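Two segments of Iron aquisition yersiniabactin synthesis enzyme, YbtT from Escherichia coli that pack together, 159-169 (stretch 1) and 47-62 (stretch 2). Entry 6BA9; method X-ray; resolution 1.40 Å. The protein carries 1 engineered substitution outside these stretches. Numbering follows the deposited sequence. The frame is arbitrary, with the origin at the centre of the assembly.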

ATOM      1  N   SER A 159      22.864   6.584  -7.917  1.00 19.49           N
ATOM      2  CA  SER A 159      22.504   7.996  -7.926  1.00 18.59           C
ATOM      3  C   SER A 159      21.067   8.224  -8.382  1.00 18.66           C
ATOM      4  O   SER A 159      20.450   9.207  -7.962  1.00 21.26           O
ATOM      5  CB  SER A 159      23.484   8.777  -8.797  1.00 25.32           C
ATOM      6  OG  SER A 159      24.748   8.850  -8.158  1.00 30.60           O
ATOM      7  N   LEU A 160      20.513   7.330  -9.206  1.00 20.12           N
ATOM      8  CA  LEU A 160      19.106   7.409  -9.605  1.00 18.80           C
ATOM      9  C   LEU A 160      18.179   6.807  -8.556  1.00 22.03           C
ATOM     10  O   LEU A 160      17.202   7.443  -8.131  1.00 19.62           O
ATOM     11  CB  LEU A 160      18.905   6.683 -10.940  1.00 22.58           C
ATOM     12  CG  LEU A 160      17.549   6.791 -11.655  1.00 24.45           C
ATOM     13  CD1 LEU A 160      16.488   5.891 -11.088  1.00 31.08           C
ATOM     14  CD2 LEU A 160      17.040   8.222 -11.651  1.00 29.96           C
ATOM     15  N   PHE A 161      18.443   5.563  -8.147  1.00 18.52           N
ATOM     16  CA  PHE A 161      17.489   4.847  -7.310  1.00 18.10           C
ATOM     17  C   PHE A 161      17.543   5.284  -5.858  1.00 18.63           C
ATOM     18  O   PHE A 161      16.500   5.325  -5.199  1.00 19.03           O
ATOM     19  CB  PHE A 161      17.687   3.334  -7.450  1.00 18.50           C
ATOM     20  CG  PHE A 161      17.037   2.783  -8.680  1.00 20.09           C
ATOM     21  CD1 PHE A 161      15.681   2.483  -8.690  1.00 25.68           C
ATOM     22  CD2 PHE A 161      17.764   2.621  -9.849  1.00 22.93           C
ATOM     23  CE1 PHE A 161      15.071   2.003  -9.833  1.00 28.15           C
ATOM     24  CE2 PHE A 161      17.161   2.138 -10.995  1.00 25.31           C
ATOM     25  CZ  PHE A 161      15.812   1.830 -10.989  1.00 31.82           C
ATOM     26  N   LEU A 162      18.724   5.606  -5.325  1.00 16.43           N
ATOM     27  CA  LEU A 162      18.791   5.904  -3.897  1.00 18.94           C
ATOM     28  C   LEU A 162      17.992   7.129  -3.502  1.00 17.61           C
ATOM     29  O   LEU A 162      17.346   7.085  -2.443  1.00 17.02           O
ATOM     30  CB  LEU A 162      20.236   6.004  -3.408  1.00 19.02           C
ATOM     31  CG  LEU A 162      20.904   4.644  -3.288  1.00 18.06           C
ATOM     32  CD1 LEU A 162      22.351   4.845  -2.886  1.00 21.74           C
ATOM     33  CD2 LEU A 162      20.186   3.709  -2.294  1.00 24.89           C
ATOM     34  N   PRO A 163      17.978   8.228  -4.258  1.00 17.61           N
ATOM     35  CA  PRO A 163      17.118   9.346  -3.846  1.00 18.20           C
ATOM     36  C   PRO A 163      15.649   8.951  -3.766  1.00 18.21           C
ATOM     37  O   PRO A 163      14.927   9.396  -2.868  1.00 16.44           O
ATOM     38  CB  PRO A 163      17.393  10.407  -4.920  1.00 22.37           C
ATOM     39  CG  PRO A 163      18.756  10.110  -5.379  1.00 22.03           C
ATOM     40  CD  PRO A 163      18.868   8.604  -5.368  1.00 20.58           C
ATOM     41  N   LEU A 164      15.193   8.102  -4.690  1.00 16.35           N
ATOM     42  CA  LEU A 164      13.804   7.656  -4.701  1.00 15.82           C
ATOM     43  C   LEU A 164      13.518   6.736  -3.528  1.00 14.95           C
ATOM     44  O   LEU A 164      12.542   6.920  -2.776  1.00 16.33           O
ATOM     45  CB  LEU A 164      13.582   6.891  -6.004  1.00 22.91           C
ATOM     46  CG  LEU A 164      12.389   7.113  -6.908  1.00 29.99           C
ATOM     47  CD1 LEU A 164      11.991   8.577  -7.016  1.00 24.19           C
ATOM     48  CD2 LEU A 164      12.747   6.571  -8.298  1.00 25.90           C
ATOM     49  N   LEU A 165      14.355   5.710  -3.360  1.00 13.98           N
ATOM     50  CA  LEU A 165      14.151   4.752  -2.287  1.00 13.81           C
ATOM     51  C   LEU A 165      14.311   5.397  -0.917  1.00 14.46           C
ATOM     52  O   LEU A 165      13.573   5.061   0.014  1.00 13.74           O
ATOM     53  CB  LEU A 165      15.161   3.619  -2.440  1.00 14.75           C
ATOM     54  CG  LEU A 165      14.960   2.717  -3.650  1.00 22.85           C
ATOM     55  CD1 LEU A 165      16.240   1.959  -4.008  1.00 22.98           C
ATOM     56  CD2 LEU A 165      13.837   1.782  -3.362  1.00 24.96           C
ATOM     57  N   ARG A 166      15.302   6.285  -0.762  1.00 14.15           N
ATOM     58  CA  ARG A 166      15.477   6.949   0.528  1.00 13.83           C
ATOM     59  C   ARG A 166      14.305   7.865   0.852  1.00 12.65           C
ATOM     60  O   ARG A 166      13.894   7.954   2.016  1.00 13.34           O
ATOM     61  CB  ARG A 166      16.787   7.729   0.558  1.00 14.76           C
ATOM     62  CG  ARG A 166      18.008   6.845   0.709  1.00 15.10           C
ATOM     63  CD  ARG A 166      19.221   7.730   0.968  1.00 17.42           C
ATOM     64  NE  ARG A 166      20.439   6.963   1.206  1.00 16.56           N
ATOM     65  CZ  ARG A 166      20.800   6.461   2.384  1.00 16.04           C
ATOM     66  NH1 ARG A 166      20.060   6.594   3.456  1.00 17.58           N
ATOM     67  NH2 ARG A 166      21.939   5.801   2.481  1.00 16.71           N
ATOM     68  N   ALA A 167      13.724   8.527  -0.153  1.00 12.87           N
ATOM     69  CA  ALA A 167      12.528   9.330   0.097  1.00 13.71           C
ATOM     70  C   ALA A 167      11.379   8.452   0.585  1.00 12.76           C
ATOM     71  O   ALA A 167      10.724   8.756   1.587  1.00 12.95           O
ATOM     72  CB  ALA A 167      12.133  10.093  -1.166  1.00 14.97           C
ATOM     73  N   ASP A 168      11.143   7.339  -0.108  1.00 12.44           N
ATOM     74  CA  ASP A 168      10.053   6.444   0.265  1.00 11.55           C
ATOM     75  C   ASP A 168      10.280   5.885   1.673  1.00 11.77           C
ATOM     76  O   ASP A 168       9.366   5.863   2.508  1.00 12.93           O
ATOM     77  CB  ASP A 168       9.943   5.255  -0.702  1.00 12.94           C
ATOM     78  CG  ASP A 168       9.449   5.615  -2.101  1.00 13.41           C
ATOM     79  OD1 ASP A 168       9.149   6.780  -2.417  1.00 14.19           O
ATOM     80  OD2 ASP A 168       9.397   4.659  -2.918  1.00 14.39           O
ATOM     81  N   PHE A 169      11.495   5.381   1.940  1.00 12.48           N
ATOM     82  CA  PHE A 169      11.770   4.779   3.240  1.00 13.13           C
ATOM     83  C   PHE A 169      11.763   5.815   4.364  1.00 12.45           C
ATOM     84  O   PHE A 169      11.321   5.513   5.484  1.00 13.63           O
ATOM     85  CB  PHE A 169      13.046   3.939   3.185  1.00 13.03           C
ATOM     86  CG  PHE A 169      12.810   2.542   2.687  1.00 12.37           C
ATOM     87  CD1 PHE A 169      12.467   1.550   3.576  1.00 16.38           C
ATOM     88  CD2 PHE A 169      12.930   2.226   1.352  1.00 13.68           C
ATOM     89  CE1 PHE A 169      12.234   0.263   3.122  1.00 15.90           C
ATOM     90  CE2 PHE A 169      12.689   0.923   0.916  1.00 14.58           C
ATOM     91  CZ  PHE A 169      12.359  -0.022   1.803  1.00 14.95           C
TER
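Stretch 2 47-62: TWPGRDRLRHLEPLRS

Stretch 1 is helical throughout, kinked at Pro163, whose N has no hydrogen to give to the turn before. Stretch 2 lies against the helix as a loop without regular helix or strand, with a type II turn from Trp48 to Arg51 and a type I turn from Leu54 to Leu57. From Arg55 to Arg61 the loop runs broadly the same way as the helix; Trp48 to Arg51 runs back the other way.

Leu160 CD1 is 4.0 Å from Arg55 NH1. Leu164 is the most covered residue of the helix. Its CD1 sits 3.4 Å from Gly50 O and 3.9 Å from Pro59 CG. The same CD1 lies over one face of the Arg51 guanidinium, 3.8 Å from NH2. A CB on Gly50 would clash with this methyl. Leu164 CD2 is 3.7 Å from Arg55 NH1.

Ala167 points toward stretch 2, and its CB is 3.7 Å from Pro59 CB. Its CA is 5.2 Å from Arg61 CA.

Asp168 forms a two-pronged salt bridge with Arg51. Arg51 NH1 donates to Asp168 OD2 at 2.7 Å, and Arg51 NH2 to Asp168 OD1 at 2.9 Å. Arg51 NH2 also donates to Pro49 O at 3.2 Å, which ties the guanidinium to its own loop. Water 1 donates to Asp168 OD1 and Leu60 O, bridging the two stretches.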

ATOM      1  N   THR A  47       0.775   5.661  -8.254  1.00 13.19           N
ATOM      2  CA  THR A  47       2.183   5.961  -8.508  1.00 12.00           C
ATOM      3  C   THR A  47       2.675   6.990  -7.502  1.00 10.71           C
ATOM      4  O   THR A  47       2.079   8.065  -7.381  1.00 14.35           O
ATOM      5  CB  THR A  47       2.339   6.579  -9.897  1.00 13.19           C
ATOM      6  OG1 THR A  47       1.705   5.762 -10.883  1.00 16.34           O
ATOM      7  CG2 THR A  47       3.793   6.767 -10.249  1.00 14.45           C
ATOM      8  N   TRP A  48       3.763   6.686  -6.809  1.00 12.42           N
ATOM      9  CA  TRP A  48       4.400   7.688  -5.968  1.00 15.61           C
ATOM     10  C   TRP A  48       5.145   8.704  -6.842  1.00 14.34           C
ATOM     11  O   TRP A  48       5.858   8.316  -7.780  1.00 13.92           O
ATOM     12  CB  TRP A  48       5.392   7.042  -5.011  1.00 15.03           C
ATOM     13  CG  TRP A  48       4.870   6.005  -4.027  1.00 14.41           C
ATOM     14  CD1 TRP A  48       5.589   4.960  -3.540  1.00 18.24           C
ATOM     15  CD2 TRP A  48       3.569   5.931  -3.396  1.00 12.79           C
ATOM     16  NE1 TRP A  48       4.838   4.236  -2.642  1.00 16.97           N
ATOM     17  CE2 TRP A  48       3.598   4.797  -2.545  1.00 16.48           C
ATOM     18  CE3 TRP A  48       2.395   6.685  -3.468  1.00 13.96           C
ATOM     19  CZ2 TRP A  48       2.513   4.406  -1.776  1.00 14.99           C
ATOM     20  CZ3 TRP A  48       1.307   6.286  -2.694  1.00 14.82           C
ATOM     21  CH2 TRP A  48       1.386   5.149  -1.858  1.00 14.69           C
ATOM     22  N   PRO A  49       4.988  10.000  -6.594  1.00 13.00           N
ATOM     23  CA  PRO A  49       5.757  10.990  -7.354  1.00 13.45           C
ATOM     24  C   PRO A  49       7.242  10.643  -7.407  1.00 12.88           C
ATOM     25  O   PRO A  49       7.830  10.095  -6.459  1.00 13.33           O
ATOM     26  CB  PRO A  49       5.483  12.292  -6.591  1.00 16.12           C
ATOM     27  CG  PRO A  49       4.092  12.096  -6.050  1.00 16.79           C
ATOM     28  CD  PRO A  49       4.022  10.637  -5.684  1.00 14.29           C
ATOM     29  N   GLY A  50       7.830  10.916  -8.573  1.00 12.64           N
ATOM     30  CA  GLY A  50       9.245  10.743  -8.808  1.00 13.68           C
ATOM     31  C   GLY A  50       9.600   9.623  -9.760  1.00 13.69           C
ATOM     32  O   GLY A  50      10.793   9.433 -10.036  1.00 15.56           O
ATOM     33  N   ARG A  51       8.630   8.850 -10.235  1.00 13.11           N
ATOM     34  CA  ARG A  51       8.912   7.726 -11.111  1.00 14.51           C
ATOM     35  C   ARG A  51       7.749   7.543 -12.069  1.00 12.82           C
ATOM     36  O   ARG A  51       6.679   8.146 -11.909  1.00 12.53           O
ATOM     37  CB  ARG A  51       9.120   6.441 -10.306  1.00 16.10           C
ATOM     38  CG  ARG A  51       7.835   5.918  -9.651  1.00 14.73           C
ATOM     39  CD  ARG A  51       8.064   5.368  -8.226  1.00 15.80           C
ATOM     40  NE  ARG A  51       8.280   6.454  -7.264  1.00 15.01           N
ATOM     41  CZ  ARG A  51       8.682   6.285  -6.009  1.00 15.95           C
ATOM     42  NH1 ARG A  51       8.953   5.064  -5.541  1.00 18.30           N
ATOM     43  NH2 ARG A  51       8.845   7.341  -5.234  1.00 15.68           N
ATOM     44  N   ASP A  52       7.945   6.654 -13.037  1.00 14.79           N
ATOM     45  CA  ASP A  52       6.912   6.307 -14.029  1.00 13.89           C
ATOM     46  C   ASP A  52       6.453   7.600 -14.708  1.00 14.36           C
ATOM     47  O   ASP A  52       7.312   8.423 -15.058  1.00 14.47           O
ATOM     48  CB  ASP A  52       5.823   5.454 -13.401  1.00 16.43           C
ATOM     49  CG  ASP A  52       6.336   4.124 -12.881  1.00 18.23           C
ATOM     50  OD1 ASP A  52       7.401   3.626 -13.315  1.00 18.22           O
ATOM     51  OD2 ASP A  52       5.659   3.560 -11.989  1.00 16.75           O
ATOM     52  N   ARG A  53       5.152   7.838 -14.875  1.00 17.05           N
ATOM     53  CA  ARG A  53       4.689   9.055 -15.544  1.00 16.92           C
ATOM     54  C   ARG A  53       4.920  10.303 -14.707  1.00 16.25           C
ATOM     55  O   ARG A  53       4.680  11.412 -15.200  1.00 18.23           O
ATOM     56  CB  ARG A  53       3.189   8.947 -15.848  1.00 21.27           C
ATOM     57  CG  ARG A  53       2.857   7.802 -16.757  1.00 25.29           C
ATOM     58  CD  ARG A  53       1.358   7.602 -16.890  1.00 32.91           C
ATOM     59  NE  ARG A  53       1.074   6.444 -17.730  1.00 46.54           N
ATOM     60  CZ  ARG A  53      -0.141   5.978 -17.996  1.00 49.70           C
ATOM     61  NH1 ARG A  53      -1.222   6.568 -17.490  1.00 45.89           N
ATOM     62  NH2 ARG A  53      -0.272   4.911 -18.774  1.00 52.69           N
ATOM     63  N   LEU A  54       5.328  10.148 -13.443  1.00 13.70           N
ATOM     64  CA  LEU A  54       5.557  11.247 -12.519  1.00 12.99           C
ATOM     65  C   LEU A  54       7.040  11.466 -12.255  1.00 13.50           C
ATOM     66  O   LEU A  54       7.419  12.045 -11.231  1.00 14.13           O
ATOM     67  CB  LEU A  54       4.821  11.007 -11.202  1.00 13.54           C
ATOM     68  CG  LEU A  54       3.305  10.808 -11.336  1.00 14.91           C
ATOM     69  CD1 LEU A  54       2.680  10.686  -9.942  1.00 17.46           C
ATOM     70  CD2 LEU A  54       2.602  11.898 -12.134  1.00 16.42           C
ATOM     71  N   ARG A  55       7.890  11.038 -13.187  1.00 12.51           N
ATOM     72  CA  ARG A  55       9.340  11.199 -13.043  1.00 14.20           C
ATOM     73  C   ARG A  55       9.749  12.658 -12.886  1.00 14.76           C
ATOM     74  O   ARG A  55      10.766  12.950 -12.244  1.00 17.68           O
ATOM     75  CB  ARG A  55      10.008  10.623 -14.285  1.00 15.03           C
ATOM     76  CG  ARG A  55      11.526  10.612 -14.273  1.00 13.71           C
ATOM     77  CD  ARG A  55      12.132   9.624 -13.315  1.00 17.27           C
ATOM     78  NE  ARG A  55      11.761   8.266 -13.649  1.00 13.26           N
ATOM     79  CZ  ARG A  55      12.123   7.194 -12.951  1.00 13.63           C
ATOM     80  NH1 ARG A  55      12.892   7.335 -11.871  1.00 17.01           N
ATOM     81  NH2 ARG A  55      11.711   5.999 -13.334  1.00 15.09           N
ATOM     82  N   HIS A  56       8.991  13.580 -13.469  1.00 14.24           N
ATOM     83  CA  HIS A  56       9.337  14.994 -13.428  1.00 16.42           C
ATOM     84  C   HIS A  56       9.124  15.617 -12.053  1.00 17.99           C
ATOM     85  O   HIS A  56       9.546  16.757 -11.840  1.00 20.87           O
ATOM     86  CB  HIS A  56       8.513  15.759 -14.474  1.00 19.80           C
ATOM     87  CG  HIS A  56       7.035  15.657 -14.265  1.00 17.46           C
ATOM     88  ND1 HIS A  56       6.315  14.523 -14.571  1.00 16.48           N
ATOM     89  CD2 HIS A  56       6.139  16.542 -13.763  1.00 20.22           C
ATOM     90  CE1 HIS A  56       5.044  14.709 -14.264  1.00 19.03           C
ATOM     91  NE2 HIS A  56       4.912  15.924 -13.765  1.00 22.63           N
ATOM     92  N   LEU A  57       8.464  14.922 -11.126  1.00 15.84           N
ATOM     93  CA  LEU A  57       8.188  15.454  -9.798  1.00 17.33           C
ATOM     94  C   LEU A  57       9.253  14.986  -8.812  1.00 17.87           C
ATOM     95  O   LEU A  57       9.806  13.893  -8.935  1.00 18.80           O
ATOM     96  CB  LEU A  57       6.811  14.991  -9.318  1.00 18.04           C
ATOM     97  CG  LEU A  57       5.604  15.405 -10.164  1.00 16.74           C
ATOM     98  CD1 LEU A  57       4.310  14.886  -9.548  1.00 21.06           C
ATOM     99  CD2 LEU A  57       5.561  16.938 -10.299  1.00 24.57           C
ATOM    100  N   GLU A  58       9.532  15.810  -7.802  1.00 20.22           N
ATOM    101  CA  GLU A  58      10.378  15.330  -6.720  1.00 18.23           C
ATOM    102  C   GLU A  58       9.588  14.347  -5.861  1.00 15.17           C
ATOM    103  O   GLU A  58       8.391  14.534  -5.640  1.00 17.39           O
ATOM    104  CB  GLU A  58      10.897  16.479  -5.847  1.00 22.21           C
ATOM    105  CG  GLU A  58      12.115  17.207  -6.453  1.00 30.93           C
ATOM    106  CD  GLU A  58      13.290  16.270  -6.736  1.00 38.90           C
ATOM    107  OE1 GLU A  58      13.442  15.825  -7.897  1.00 44.92           O
ATOM    108  OE2 GLU A  58      14.054  15.962  -5.795  1.00 39.77           O
ATOM    109  N   PRO A  59      10.227  13.297  -5.358  1.00 15.72           N
ATOM    110  CA  PRO A  59       9.506  12.380  -4.483  1.00 14.08           C
ATOM    111  C   PRO A  59       9.151  13.045  -3.163  1.00 15.43           C
ATOM    112  O   PRO A  59       9.883  13.904  -2.648  1.00 17.71           O
ATOM    113  CB  PRO A  59      10.478  11.208  -4.297  1.00 16.52           C
ATOM    114  CG  PRO A  59      11.802  11.730  -4.650  1.00 22.07           C
ATOM    115  CD  PRO A  59      11.603  12.847  -5.624  1.00 18.60           C
ATOM    116  N   LEU A  60       7.998  12.659  -2.635  1.00 13.91           N
ATOM    117  CA  LEU A  60       7.546  13.143  -1.342  1.00 15.19           C
ATOM    118  C   LEU A  60       8.135  12.322  -0.197  1.00 14.70           C
ATOM    119  O   LEU A  60       8.534  11.165  -0.351  1.00 15.90           O
ATOM    120  CB  LEU A  60       6.023  13.122  -1.268  1.00 14.96           C
ATOM    121  CG  LEU A  60       5.332  13.922  -2.373  1.00 19.11           C
ATOM    122  CD1 LEU A  60       3.865  14.031  -2.084  1.00 19.19           C
ATOM    123  CD2 LEU A  60       5.939  15.328  -2.542  1.00 22.14           C
ATOM    124  N   ARG A  61       8.216  12.963   0.962  1.00 14.62           N
ATOM    125  CA  ARG A  61       8.844  12.403   2.154  1.00 13.84           C
ATOM    126  C   ARG A  61       7.867  12.289   3.319  1.00 13.56           C
ATOM    127  O   ARG A  61       8.292  12.148   4.476  1.00 14.90           O
ATOM    128  CB  ARG A  61      10.074  13.237   2.515  1.00 17.65           C
ATOM    129  CG  ARG A  61      11.053  13.258   1.350  1.00 22.07           C
ATOM    130  CD  ARG A  61      12.372  13.861   1.719  1.00 31.55           C
ATOM    131  NE  ARG A  61      12.273  15.221   2.224  1.00 29.75           N
ATOM    132  CZ  ARG A  61      12.374  16.322   1.480  1.00 31.41           C
ATOM    133  NH1 ARG A  61      12.544  16.251   0.166  1.00 30.74           N
ATOM    134  NH2 ARG A  61      12.302  17.507   2.065  1.00 37.02           N
ATOM    135  N   SER A  62       6.559  12.300   3.028  1.00 11.95           N
ATOM    136  CA  SER A  62       5.499  12.264   4.034  1.00 12.39           C
ATOM    137  C   SER A  62       4.343  11.387   3.559  1.00 12.64           C
ATOM    138  O   SER A  62       3.788  11.609   2.478  1.00 12.80           O
ATOM    139  CB  SER A  62       4.992  13.697   4.258  1.00 15.09           C
ATOM    140  OG  SER A  62       3.733  13.712   4.874  1.00 15.66           O
TER
HETATM  141  O   HOH W   1       7.578   8.929  -1.674  1.00 15.41           O